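Local coordinates for protein pectinesterase (Sitophilus oryzae, PDB 4PMH) that catalyses the hydrolysis of methyl esters in pectin, releasing methanol, and probably plays an important part in the weevil's digestion of plant cell walls, at residues A57-G62 against P83-P88; K155-Q160 against T183-I188; Q189-R194 against Y216-I221; C239-K244 against Y267-S272. One frame throughout, in Å; residues are numbered along the deposited sequence.

Contact 1 of 4, residues A57-G62 against P83-P88; sequences AAINAG and PNTKVP. Unlike the reference sequence in segment 57-62: Ala61 (reference Thr).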
loop_
_atom_site.group_PDB
_atom_site.type_symbol
_atom_site.label_atom_id
_atom_site.label_comp_id
_atom_site.label_asym_id
_atom_site.label_seq_id
_atom_site.Cartn_x
_atom_site.Cartn_y
_atom_site.Cartn_z
ATOM N N ALA A 57 25.417 3.031 -0.617
ATOM C CA ALA A 57 26.454 3.110 -1.657
ATOM C C ALA A 57 25.904 3.694 -2.951
ATOM O O ALA A 57 26.511 4.594 -3.536
ATOM C CB ALA A 57 27.086 1.744 -1.920
ATOM N N ALA A 58 24.753 3.178 -3.376
ATOM C CA ALA A 58 24.096 3.633 -4.606
ATOM C C ALA A 58 23.678 5.114 -4.539
ATOM O O ALA A 58 23.896 5.878 -5.483
ATOM C CB ALA A 58 22.893 2.749 -4.917
ATOM N N ILE A 59 23.099 5.529 -3.410
ATOM C CA ILE A 59 22.677 6.911 -3.253
ATOM C C ILE A 59 23.883 7.859 -3.199
ATOM O O ILE A 59 23.904 8.879 -3.911
ATOM C CB ILE A 59 21.791 7.084 -2.008
ATOM C CG1 ILE A 59 20.476 6.345 -2.232
ATOM C CG2 ILE A 59 21.568 8.576 -1.710
ATOM C CD1 ILE A 59 19.498 6.453 -1.087
ATOM N N ASN A 60 24.885 7.501 -2.393
ATOM C CA ASN A 60 26.064 8.345 -2.196
ATOM C C ASN A 60 26.859 8.521 -3.504
ATOM O O ASN A 60 27.437 9.580 -3.737
ATOM C CB ASN A 60 26.986 7.788 -1.118
ATOM C CG ASN A 60 26.401 7.892 0.286
ATOM O OD1 ASN A 60 25.608 8.793 0.604
ATOM N ND2 ASN A 60 26.785 6.955 1.136
ATOM N N ALA A 61 26.838 7.521 -4.370
ATOM C CA ALA A 61 27.600 7.603 -5.618
ATOM C C ALA A 61 26.970 8.548 -6.613
ATOM O O ALA A 61 27.634 8.964 -7.556
ATOM C CB ALA A 61 27.780 6.239 -6.239
ATOM N N GLY A 62 25.692 8.864 -6.422
ATOM C CA GLY A 62 25.029 9.891 -7.202
ATOM C C GLY A 62 24.830 9.487 -8.647
ATOM O O GLY A 62 24.861 8.312 -8.980
ATOM N N PRO A 83 16.040 7.343 1.395
ATOM C CA PRO A 83 15.798 8.772 1.524
ATOM C C PRO A 83 15.701 9.441 0.152
ATOM O O PRO A 83 16.104 8.859 -0.844
ATOM C CB PRO A 83 17.033 9.261 2.279
ATOM C CG PRO A 83 18.110 8.360 1.799
ATOM C CD PRO A 83 17.459 7.017 1.606
ATOM N N ASN A 84 15.198 10.665 0.120
ATOM C CA ASN A 84 15.024 11.379 -1.149
ATOM C C ASN A 84 16.369 11.505 -1.866
ATOM O O ASN A 84 17.371 11.836 -1.244
ATOM C CB ASN A 84 14.403 12.757 -0.922
ATOM C CG ASN A 84 13.686 13.301 -2.167
ATOM O OD1 ASN A 84 13.846 12.802 -3.279
ATOM N ND2 ASN A 84 12.894 14.334 -1.968
ATOM N N THR A 85 16.388 11.178 -3.154
ATOM C CA THR A 85 17.602 11.195 -3.956
ATOM C C THR A 85 17.192 11.258 -5.417
ATOM O O THR A 85 16.091 10.878 -5.754
ATOM C CB THR A 85 18.469 9.924 -3.736
ATOM O OG1 THR A 85 19.545 9.895 -4.677
ATOM C CG2 THR A 85 17.654 8.631 -3.917
ATOM N N LYS A 86 18.076 11.743 -6.275
ATOM C CA LYS A 86 17.824 11.776 -7.725
ATOM C C LYS A 86 18.369 10.528 -8.403
ATOM O O LYS A 86 18.204 10.368 -9.615
ATOM C CB LYS A 86 18.479 13.001 -8.384
ATOM C CG LYS A 86 18.234 14.343 -7.702
ATOM C CD LYS A 86 16.753 14.652 -7.562
ATOM C CE LYS A 86 16.510 16.144 -7.329
ATOM N NZ LYS A 86 16.529 16.919 -8.612
ATOM N N VAL A 87 19.041 9.657 -7.644
ATOM C CA VAL A 87 19.498 8.378 -8.202
ATOM C C VAL A 87 18.321 7.396 -8.359
ATOM O O VAL A 87 17.700 7.022 -7.340
ATOM C CB VAL A 87 20.557 7.689 -7.317
ATOM C CG1 VAL A 87 21.021 6.406 -7.991
ATOM C CG2 VAL A 87 21.745 8.615 -7.061
ATOM N N PRO A 88 18.019 6.952 -9.609
ATOM C CA PRO A 88 16.982 5.922 -9.763
ATOM C C PRO A 88 17.496 4.561 -9.282
ATOM O O PRO A 88 18.547 4.101 -9.725
ATOM C CB PRO A 88 16.686 5.912 -11.285
ATOM C CG PRO A 88 17.452 7.069 -11.844
ATOM C CD PRO A 88 18.612 7.281 -10.913
HETATM O O HOH W 1 21.928 11.176 -4.147
#

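Contact 2 of 4, residues K155-Q160 against T183-I188; sequences KAPAVQ and TNSDQI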
loop_
_atom_site.group_PDB
_atom_site.type_symbol
_atom_site.label_atom_id
_atom_site.label_comp_id
_atom_site.label_asym_id
_atom_site.label_seq_id
_atom_site.Cartn_x
_atom_site.Cartn_y
_atom_site.Cartn_z
ATOM N N LYS A 155 11.189 7.101 0.221
ATOM C CA LYS A 155 11.008 8.543 0.084
ATOM C C LYS A 155 11.710 9.117 -1.144
ATOM O O LYS A 155 11.938 10.311 -1.186
ATOM C CB LYS A 155 11.553 9.259 1.331
ATOM C CG LYS A 155 10.728 8.998 2.573
ATOM C CD LYS A 155 11.334 9.626 3.825
ATOM C CE LYS A 155 10.871 11.061 4.046
ATOM N NZ LYS A 155 9.491 11.149 4.596
ATOM N N ALA A 156 12.075 8.292 -2.121
ATOM C CA ALA A 156 12.682 8.778 -3.344
ATOM C C ALA A 156 11.795 8.389 -4.511
ATOM O O ALA A 156 11.160 7.340 -4.483
ATOM C CB ALA A 156 14.076 8.181 -3.538
ATOM N N PRO A 157 11.746 9.239 -5.548
ATOM C CA PRO A 157 11.007 8.885 -6.760
ATOM C C PRO A 157 11.719 7.831 -7.585
ATOM O O PRO A 157 12.903 7.618 -7.416
ATOM C CB PRO A 157 10.933 10.207 -7.543
ATOM C CG PRO A 157 12.054 11.029 -7.035
ATOM C CD PRO A 157 12.310 10.603 -5.608
ATOM N N ALA A 158 10.985 7.149 -8.456
ATOM C CA ALA A 158 11.610 6.293 -9.473
ATOM C C ALA A 158 12.203 4.969 -8.964
ATOM O O ALA A 158 12.969 4.300 -9.674
ATOM C CB ALA A 158 12.698 7.083 -10.204
ATOM N N VAL A 159 11.862 4.597 -7.733
ATOM C CA VAL A 159 12.313 3.353 -7.184
ATOM C C VAL A 159 11.497 2.202 -7.756
ATOM O O VAL A 159 10.265 2.289 -7.857
ATOM C CB VAL A 159 12.170 3.335 -5.640
ATOM C CG1 VAL A 159 12.501 1.965 -5.104
ATOM C CG2 VAL A 159 13.071 4.381 -5.028
ATOM N N GLN A 160 12.201 1.123 -8.095
ATOM C CA GLN A 160 11.606 -0.134 -8.487
ATOM C C GLN A 160 11.917 -1.189 -7.398
ATOM O O GLN A 160 13.071 -1.323 -6.961
ATOM C CB GLN A 160 12.163 -0.589 -9.853
ATOM C CG GLN A 160 11.888 0.383 -11.000
ATOM C CD GLN A 160 12.447 -0.099 -12.333
ATOM O OE1 GLN A 160 13.342 -0.954 -12.377
ATOM N NE2 GLN A 160 11.956 0.471 -13.420
ATOM N N THR A 183 5.285 3.976 0.713
ATOM C CA THR A 183 5.774 4.804 -0.409
ATOM C C THR A 183 5.334 6.267 -0.191
ATOM O O THR A 183 4.169 6.540 0.128
ATOM C CB THR A 183 5.303 4.283 -1.805
ATOM O OG1 THR A 183 3.929 4.588 -2.008
ATOM C CG2 THR A 183 5.511 2.780 -1.962
ATOM N N ASN A 184 6.285 7.186 -0.361
ATOM C CA ASN A 184 6.084 8.625 -0.130
ATOM C C ASN A 184 6.345 9.480 -1.369
ATOM O O ASN A 184 6.194 10.704 -1.313
ATOM C CB ASN A 184 7.027 9.052 0.987
ATOM C CG ASN A 184 6.818 10.476 1.445
ATOM O OD1 ASN A 184 7.679 11.326 1.237
ATOM N ND2 ASN A 184 5.713 10.736 2.131
ATOM N N SER A 185 6.707 8.852 -2.481
ATOM C CA SER A 185 7.152 9.570 -3.664
ATOM C C SER A 185 6.498 9.083 -4.934
ATOM O O SER A 185 5.782 8.097 -4.939
ATOM C CB SER A 185 8.655 9.389 -3.835
ATOM O OG SER A 185 9.339 10.037 -2.800
ATOM N N ASP A 186 6.805 9.782 -6.015
ATOM C CA ASP A 186 6.175 9.574 -7.314
ATOM C C ASP A 186 6.999 8.579 -8.140
ATOM O O ASP A 186 8.213 8.479 -7.972
ATOM C CB ASP A 186 6.079 10.938 -8.028
ATOM C CG ASP A 186 5.232 10.903 -9.316
ATOM O OD1 ASP A 186 4.181 10.242 -9.363
ATOM O OD2 ASP A 186 5.627 11.588 -10.283
ATOM N N GLN A 187 6.302 7.861 -9.024
ATOM C CA GLN A 187 6.862 6.911 -9.980
ATOM C C GLN A 187 7.512 5.687 -9.362
ATOM O O GLN A 187 8.538 5.201 -9.850
ATOM C CB GLN A 187 7.809 7.620 -10.969
ATOM C CG GLN A 187 7.123 8.799 -11.629
ATOM C CD GLN A 187 7.982 9.523 -12.625
ATOM O OE1 GLN A 187 8.945 8.966 -13.186
ATOM N NE2 GLN A 187 7.636 10.789 -12.870
ATOM N N ILE A 188 6.890 5.167 -8.311
ATOM C CA ILE A 188 7.322 3.924 -7.693
ATOM C C ILE A 188 6.688 2.725 -8.398
ATOM O O ILE A 188 5.488 2.714 -8.699
ATOM C CB ILE A 188 6.927 3.848 -6.204
ATOM C CG1 ILE A 188 7.294 5.130 -5.472
ATOM C CG2 ILE A 188 7.622 2.666 -5.539
ATOM C CD1 ILE A 188 8.693 5.627 -5.728
#

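Contact 3 of 4, residues Q189-R194 against Y216-I221; sequences QIHNAR and YTNTYI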
loop_
_atom_site.group_PDB
_atom_site.type_symbol
_atom_site.label_atom_id
_atom_site.label_comp_id
_atom_site.label_asym_id
_atom_site.label_seq_id
_atom_site.Cartn_x
_atom_site.Cartn_y
_atom_site.Cartn_z
ATOM N N GLN A 189 7.486 1.701 -8.639
ATOM C CA GLN A 189 7.020 0.514 -9.311
ATOM C C GLN A 189 7.329 -0.674 -8.415
ATOM O O GLN A 189 8.465 -0.832 -7.963
ATOM C CB GLN A 189 7.737 0.352 -10.651
ATOM C CG GLN A 189 7.557 1.500 -11.619
ATOM C CD GLN A 189 8.455 1.347 -12.837
ATOM O OE1 GLN A 189 9.516 1.948 -12.912
ATOM N NE2 GLN A 189 8.049 0.510 -13.776
ATOM N N ILE A 190 6.317 -1.489 -8.140
ATOM C CA ILE A 190 6.473 -2.698 -7.323
ATOM C C ILE A 190 6.047 -3.879 -8.185
ATOM O O ILE A 190 4.900 -3.938 -8.636
ATOM C CB ILE A 190 5.563 -2.658 -6.083
ATOM C CG1 ILE A 190 5.843 -1.440 -5.222
ATOM C CG2 ILE A 190 5.730 -3.924 -5.262
ATOM C CD1 ILE A 190 5.292 -0.152 -5.770
ATOM N N HIS A 191 6.958 -4.809 -8.456
ATOM C CA HIS A 191 6.685 -5.851 -9.436
ATOM C C HIS A 191 7.099 -7.214 -8.916
ATOM O O HIS A 191 8.236 -7.393 -8.487
ATOM C CB HIS A 191 7.394 -5.527 -10.738
ATOM C CG HIS A 191 7.226 -6.563 -11.806
ATOM N ND1 HIS A 191 5.996 -6.923 -12.312
ATOM C CD2 HIS A 191 8.142 -7.271 -12.511
ATOM C CE1 HIS A 191 6.158 -7.836 -13.254
ATOM N NE2 HIS A 191 7.451 -8.063 -13.399
ATOM N N ASN A 192 6.177 -8.174 -8.950
ATOM C CA ASN A 192 6.488 -9.538 -8.548
ATOM C C ASN A 192 6.963 -9.604 -7.092
ATOM O O ASN A 192 7.974 -10.201 -6.782
ATOM C CB ASN A 192 7.522 -10.163 -9.498
ATOM C CG ASN A 192 7.658 -11.671 -9.308
ATOM O OD1 ASN A 192 6.674 -12.382 -9.047
ATOM N ND2 ASN A 192 8.886 -12.169 -9.427
ATOM N N ALA A 193 6.206 -8.988 -6.203
ATOM C CA ALA A 193 6.588 -8.900 -4.810
ATOM C C ALA A 193 5.503 -9.466 -3.937
ATOM O O ALA A 193 4.382 -9.748 -4.401
ATOM C CB ALA A 193 6.865 -7.441 -4.441
ATOM N N ARG A 194 5.847 -9.648 -2.666
ATOM C CA ARG A 194 4.936 -10.162 -1.666
ATOM C C ARG A 194 5.028 -9.208 -0.460
ATOM O O ARG A 194 6.118 -8.977 0.061
ATOM C CB ARG A 194 5.347 -11.602 -1.269
ATOM C CG ARG A 194 5.376 -12.632 -2.412
ATOM C CD ARG A 194 5.888 -14.020 -1.999
ATOM N NE ARG A 194 5.134 -14.598 -0.880
ATOM C CZ ARG A 194 5.588 -14.799 0.370
ATOM N NH1 ARG A 194 6.836 -14.508 0.739
ATOM N NH2 ARG A 194 4.764 -15.315 1.284
ATOM N N TYR A 216 1.767 -1.213 -9.056
ATOM C CA TYR A 216 1.931 -2.565 -8.554
ATOM C C TYR A 216 1.505 -3.569 -9.615
ATOM O O TYR A 216 0.397 -3.539 -10.067
ATOM C CB TYR A 216 1.052 -2.763 -7.326
ATOM C CG TYR A 216 1.458 -1.885 -6.181
ATOM C CD1 TYR A 216 1.148 -0.521 -6.163
ATOM C CD2 TYR A 216 2.185 -2.407 -5.124
ATOM C CE1 TYR A 216 1.555 0.293 -5.102
ATOM C CE2 TYR A 216 2.587 -1.619 -4.078
ATOM C CZ TYR A 216 2.278 -0.271 -4.070
ATOM O OH TYR A 216 2.705 0.479 -3.006
ATOM N N THR A 217 2.401 -4.468 -9.985
ATOM C CA THR A 217 2.116 -5.522 -10.940
ATOM C C THR A 217 2.541 -6.855 -10.370
ATOM O O THR A 217 3.583 -6.948 -9.718
ATOM C CB THR A 217 2.872 -5.296 -12.266
ATOM O OG1 THR A 217 4.215 -4.906 -11.988
ATOM C CG2 THR A 217 2.211 -4.207 -13.058
ATOM N N ASN A 218 1.722 -7.879 -10.609
ATOM C CA ASN A 218 2.029 -9.239 -10.224
ATOM C C ASN A 218 2.461 -9.373 -8.781
ATOM O O ASN A 218 3.388 -10.067 -8.478
ATOM C CB ASN A 218 3.071 -9.818 -11.171
ATOM C CG ASN A 218 2.627 -9.743 -12.615
ATOM O OD1 ASN A 218 2.615 -8.673 -13.224
ATOM N ND2 ASN A 218 2.218 -10.867 -13.156
ATOM N N THR A 219 1.734 -8.716 -7.894
ATOM C CA THR A 219 2.140 -8.592 -6.517
ATOM C C THR A 219 1.037 -9.104 -5.575
ATOM O O THR A 219 -0.173 -8.909 -5.817
ATOM C CB THR A 219 2.571 -7.131 -6.258
ATOM O OG1 THR A 219 3.828 -6.903 -6.917
ATOM C CG2 THR A 219 2.715 -6.818 -4.759
ATOM N N TYR A 220 1.498 -9.773 -4.517
ATOM C CA TYR A 220 0.684 -10.423 -3.504
ATOM C C TYR A 220 0.735 -9.593 -2.213
ATOM O O TYR A 220 1.818 -9.296 -1.691
ATOM C CB TYR A 220 1.237 -11.837 -3.212
ATOM C CG TYR A 220 0.539 -12.555 -2.075
ATOM C CD1 TYR A 220 -0.643 -13.273 -2.295
ATOM C CD2 TYR A 220 1.041 -12.504 -0.771
ATOM C CE1 TYR A 220 -1.284 -13.934 -1.258
ATOM C CE2 TYR A 220 0.392 -13.157 0.280
ATOM C CZ TYR A 220 -0.762 -13.868 0.034
ATOM O OH TYR A 220 -1.419 -14.493 1.069
ATOM N N ILE A 221 -0.432 -9.243 -1.695
ATOM C CA ILE A 221 -0.537 -8.372 -0.559
ATOM C C ILE A 221 -1.533 -8.971 0.437
ATOM O O ILE A 221 -2.679 -9.258 0.065
ATOM C CB ILE A 221 -1.021 -6.949 -0.978
ATOM C CG1 ILE A 221 -0.173 -6.398 -2.126
ATOM C CG2 ILE A 221 -1.003 -5.996 0.213
ATOM C CD1 ILE A 221 -0.763 -5.191 -2.800
HETATM O O HOH W 2 5.036 -2.444 -11.441
HETATM O O HOH W 3 4.173 -12.200 -6.222
#

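Contact 4 of 4, residues C239-K244 against Y267-S272; sequences CTFYVK and YFVYKS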
loop_
_atom_site.group_PDB
_atom_site.type_symbol
_atom_site.label_atom_id
_atom_site.label_comp_id
_atom_site.label_asym_id
_atom_site.label_seq_id
_atom_site.Cartn_x
_atom_site.Cartn_y
_atom_site.Cartn_z
ATOM N N CYS A 239 -2.768 -8.271 -9.437
ATOM C CA CYS A 239 -2.307 -8.427 -8.068
ATOM C C CYS A 239 -3.271 -9.329 -7.330
ATOM O O CYS A 239 -4.360 -9.589 -7.817
ATOM C CB CYS A 239 -2.235 -7.062 -7.383
ATOM S SG CYS A 239 -0.834 -6.042 -7.882
ATOM N N THR A 240 -2.847 -9.830 -6.167
ATOM C CA THR A 240 -3.706 -10.622 -5.314
ATOM C C THR A 240 -3.722 -9.994 -3.935
ATOM O O THR A 240 -2.654 -9.703 -3.388
ATOM C CB THR A 240 -3.231 -12.092 -5.215
ATOM O OG1 THR A 240 -3.315 -12.712 -6.506
ATOM C CG2 THR A 240 -4.090 -12.893 -4.254
ATOM N N PHE A 241 -4.920 -9.795 -3.395
ATOM C CA PHE A 241 -5.113 -9.243 -2.059
ATOM C C PHE A 241 -5.743 -10.335 -1.196
ATOM O O PHE A 241 -6.834 -10.845 -1.531
ATOM C CB PHE A 241 -6.044 -8.021 -2.103
ATOM C CG PHE A 241 -5.562 -6.910 -2.998
ATOM C CD1 PHE A 241 -5.863 -6.917 -4.352
ATOM C CD2 PHE A 241 -4.804 -5.859 -2.490
ATOM C CE1 PHE A 241 -5.407 -5.898 -5.187
ATOM C CE2 PHE A 241 -4.334 -4.852 -3.313
ATOM C CZ PHE A 241 -4.635 -4.872 -4.675
ATOM N N TYR A 242 -5.076 -10.699 -0.100
ATOM C CA TYR A 242 -5.456 -11.872 0.677
ATOM C C TYR A 242 -5.784 -11.475 2.110
ATOM O O TYR A 242 -4.919 -10.984 2.835
ATOM C CB TYR A 242 -4.317 -12.897 0.657
ATOM C CG TYR A 242 -4.709 -14.259 1.161
ATOM C CD1 TYR A 242 -4.765 -14.513 2.517
ATOM C CD2 TYR A 242 -5.041 -15.289 0.274
ATOM C CE1 TYR A 242 -5.145 -15.748 2.989
ATOM C CE2 TYR A 242 -5.427 -16.541 0.738
ATOM C CZ TYR A 242 -5.481 -16.757 2.101
ATOM O OH TYR A 242 -5.835 -17.987 2.611
ATOM N N VAL A 243 -7.026 -11.689 2.501
ATOM C CA VAL A 243 -7.501 -11.340 3.824
ATOM C C VAL A 243 -7.223 -12.509 4.750
ATOM O O VAL A 243 -7.812 -13.567 4.607
ATOM C CB VAL A 243 -8.996 -11.055 3.841
ATOM C CG1 VAL A 243 -9.430 -10.571 5.218
ATOM C CG2 VAL A 243 -9.333 -10.010 2.790
ATOM N N LYS A 244 -6.322 -12.295 5.692
ATOM C CA LYS A 244 -5.898 -13.338 6.597
ATOM C C LYS A 244 -6.879 -13.481 7.734
ATOM O O LYS A 244 -7.531 -12.526 8.133
ATOM C CB LYS A 244 -4.519 -13.015 7.170
ATOM C CG LYS A 244 -3.366 -13.274 6.209
ATOM C CD LYS A 244 -2.031 -13.405 6.936
ATOM C CE LYS A 244 -1.904 -14.707 7.716
ATOM N NZ LYS A 244 -1.532 -15.899 6.901
ATOM N N TYR A 267 -7.040 4.931 -5.793
ATOM C CA TYR A 267 -6.606 3.548 -5.989
ATOM C C TYR A 267 -7.371 2.900 -7.160
ATOM O O TYR A 267 -8.574 3.047 -7.281
ATOM C CB TYR A 267 -6.786 2.763 -4.687
ATOM C CG TYR A 267 -5.861 3.138 -3.544
ATOM C CD1 TYR A 267 -4.694 3.874 -3.749
ATOM C CD2 TYR A 267 -6.141 2.709 -2.232
ATOM C CE1 TYR A 267 -3.827 4.170 -2.696
ATOM C CE2 TYR A 267 -5.285 2.998 -1.190
ATOM C CZ TYR A 267 -4.137 3.745 -1.422
ATOM O OH TYR A 267 -3.287 4.015 -0.386
ATOM N N PHE A 268 -6.643 2.225 -8.041
ATOM C CA PHE A 268 -7.217 1.496 -9.166
ATOM C C PHE A 268 -6.764 0.043 -9.104
ATOM O O PHE A 268 -5.556 -0.263 -9.226
ATOM C CB PHE A 268 -6.760 2.129 -10.475
ATOM C CG PHE A 268 -7.420 1.567 -11.696
ATOM C CD1 PHE A 268 -8.787 1.580 -11.850
ATOM C CD2 PHE A 268 -6.651 1.063 -12.712
ATOM C CE1 PHE A 268 -9.380 1.076 -13.000
ATOM C CE2 PHE A 268 -7.225 0.570 -13.872
ATOM C CZ PHE A 268 -8.584 0.570 -14.015
ATOM N N VAL A 269 -7.730 -0.838 -8.869
ATOM C CA VAL A 269 -7.507 -2.277 -8.810
ATOM C C VAL A 269 -8.093 -2.899 -10.083
ATOM O O VAL A 269 -9.308 -2.819 -10.309
ATOM C CB VAL A 269 -8.172 -2.862 -7.562
ATOM C CG1 VAL A 269 -8.041 -4.366 -7.559
ATOM C CG2 VAL A 269 -7.576 -2.253 -6.286
ATOM N N TYR A 270 -7.227 -3.500 -10.907
ATOM C CA TYR A 270 -7.570 -3.954 -12.258
ATOM C C TYR A 270 -6.994 -5.349 -12.565
ATOM O O TYR A 270 -5.825 -5.603 -12.316
ATOM C CB TYR A 270 -7.011 -2.952 -13.246
ATOM C CG TYR A 270 -7.208 -3.248 -14.711
ATOM C CD1 TYR A 270 -8.475 -3.337 -15.255
ATOM C CD2 TYR A 270 -6.119 -3.332 -15.572
ATOM C CE1 TYR A 270 -8.663 -3.566 -16.607
ATOM C CE2 TYR A 270 -6.299 -3.557 -16.933
ATOM C CZ TYR A 270 -7.575 -3.678 -17.440
ATOM O OH TYR A 270 -7.763 -3.919 -18.783
ATOM N N LYS A 271 -7.831 -6.243 -13.105
ATOM C CA LYS A 271 -7.458 -7.608 -13.428
ATOM C C LYS A 271 -6.769 -8.274 -12.234
ATOM O O LYS A 271 -5.793 -8.988 -12.390
ATOM C CB LYS A 271 -6.548 -7.647 -14.649
ATOM C CG LYS A 271 -7.118 -6.981 -15.883
ATOM C CD LYS A 271 -8.289 -7.762 -16.430
ATOM C CE LYS A 271 -8.496 -7.467 -17.904
ATOM N NZ LYS A 271 -9.849 -7.871 -18.346
ATOM N N SER A 272 -7.301 -8.043 -11.049
ATOM C CA SER A 272 -6.716 -8.555 -9.814
ATOM C C SER A 272 -7.668 -9.555 -9.134
ATOM O O SER A 272 -8.770 -9.832 -9.644
ATOM C CB SER A 272 -6.368 -7.369 -8.895
ATOM O OG SER A 272 -5.196 -6.676 -9.384
#

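Contact 1 of 4, residues A57-G62 against P83-P88
Ile59 presses its terminal methyl onto the ring of Pro83, and the 3.4 Å from CD1 of Ile59 to CD of Pro83 is tighter than an ordinary carbon-carbon contact. The extended second torsion (chi2 -179°) carries CD1 away from the helix to that ring. The other branch of Ile59 meets Thr85, with CG2 lying 3.8 Å from Thr85 OG1, while CG1 of Ile59 is 4.0 Å from the Thr85 methyl CG2. Further along, Val87 brings CG2 to within 3.5 Å of Gly62 CA. Gly62 has just left the helix with positive phi, and a CB there would point away from the loop.

No direct hydrogen bond joins the segments; a water does so instead. It donates to Ile59 O at 3.0 Å and sits 2.8 Å from Thr85 OG1, a pair whose direction is open. The same hydroxyl oxygen accepts from Val87 N at 3.0 Å, an ST turn, so one hydroxyl holds both its own loop and the water. Ala58 and Ile59 also touch Leu89 of strand 89-93, and Ala58 reaches Tyr42 of the outermost strand 42-44. A helix near the N-terminal end, packed against the first coils, is consistent with the capped right-handed parallel beta-helix of pectinesterases.

Contact 2 of 4, residues K155-Q160 against T183-I188
Ala158 N donates to Asp186 O at 3.1 Å, a hydrogen bond between two loops that occupy equivalent places in successive coils of the right-handed parallel beta-helix. The stacking is in register: Pro157 lies over Asp186, Ala158 over Gln187 and Val159 over Ile188, with CA atoms 4.8 to 5.0 Å apart. Ala158 and Gln187 both have positive phi, and the matching bends let Ala158 CA approach Gln187 O at 3.3 Å in a CA-H...O contact. A second such contact runs from Ile188 CA to Val159 O.

At the other end the Lys155 side chain crosses Asn184, CG to CB at 4.0 Å, and its bent chain leaves NZ 3.8 Å from Asn184 OD1. An alanine in place of Lys155 would probably bare the flank of Asn184 and leave OD1 without the nearby ammonium group. In the second shell, Asn184 ND2 is hydrogen-bonded to Ser206 OG, and Asp186 OD2 forms a salt bridge with Arg213, each fixing a side chain of the second loop from outside. Buried in the middle, Ala156 O has no polar partner in the model: across the contact it is met by carbon, Ser185 CB at 3.3 Å and Ile188 CD1 also at 3.3 Å.

Contact 3 of 4, residues Q189-R194 against Y216-I221
Thr217 O is gripped by two donors, the backbone Asn192 N at 3.0 Å across the contact and Thr219 OG1 at 2.8 Å from its own segment. The hydroxyl comes from above the carbonyl plane, 53° out of it, whereas the amide is only slightly tilted. Thr219 OG1 also accepts from Ala193 N at 3.2 Å, so one buried hydroxyl ties the bend of each segment to the other.

The shortest polar pair across the contact joins His191 ND1 to Thr217 OG1 at 2.7 Å, and either could be the donor. Thr217 OG1 stands between its own backbone N and carbonyl carbon (chi1 44°), which puts it near the plane of the imidazole at the ring edge. Asn218 runs alongside the same ring, its amide plane 83° from the imidazole and its OD1 3.6 Å from His191 CE1. A water links Thr217 OG1 to Ile190 O, which takes Thr217 N at 2.9 Å.

On the other face of the sheet Ile190 lies beside Tyr216, pointing the same way, and its CD1 sits over the ring in a CH-pi contact, 3.6 Å from the centroid. Tyr216 is also stacked with Phe236 of the next coil. Past the bend, Tyr220 N bonds to Ala193 O at 2.9 Å, resuming parallel pairing. Asn192 and Asn218 both have left-handed backbone torsions where the chain passes from one sheet to the next, the sharp, repeated bend of a right-handed parallel beta-helix, as in the pectate lyase-like clan.

Contact 4 of 4, residues C239-K244 against Y267-S272
Cys239 and Ser272 hold the nearest backbones here, their CA atoms 4.7 Å apart, and from that point strands 240-243 and 267-270 diverge into different sheets. The junction rests on the serine hydroxyl: Cys239 N donates to Ser272 OG at 2.9 Å with an N-H...O angle of 163°. With OG beside its own backbone N (chi1 -74°), the hydroxyl faces Cys239 N, and it donates a hydrogen bond to Tyr270 O at 3.2 Å, approaching from above that carbonyl plane. An alanine at Ser272 would probably leave Cys239 N without its acceptor and Tyr270 O without this donor, while the contact of CB with Cys239 O, 3.2 Å, would remain.

This is a bend between two sheets of the right-handed parallel beta-helix, where the chain turns from strand 267-270 towards strand 273-276. Inside the bend Phe241 and Val269 meet tip to tip, CE1 to CG1 at 3.9 Å, and Ser272 CB lies at the edge of the phenyl ring, 4.1 Å from Phe241 CE1. Outside the two segments, the rings of Phe255 and Phe236 meet Phe241 edge-to-face, placing this pair in an aromatic core. The Phe241 side chain is about 12 Å from that of Asp226, the nucleophile by similarity. On the outer side Lys271, with a left-handed backbone at the corner, lays its CG over the centre of the Tyr270 ring, and its NZ continues to a salt bridge with Glu316.

In the fold
The four contacts follow one another in series along the chain and advance along the beta-helix from its N-terminal end. Centres of contacts 1 and 2 lie 12 Å apart, those of 2 and 3 14 Å, and those of 3 and 4 10 Å, while contacts 1 and 4 are 31 Å apart on opposite sides of the chain's centre. Each neighbouring pair touches: Thr85 meets Ala156, Val159 O probably bonds to Gln189 N, and Ile221 pairs with strand 240-243. Contact 1 sets helix 51-61 against the bend before strand 89-93, and contacts 2 to 4 likewise involve bends into or out of the ten-stranded parallel sheet; each contact thus lies beside the next along one solenoid.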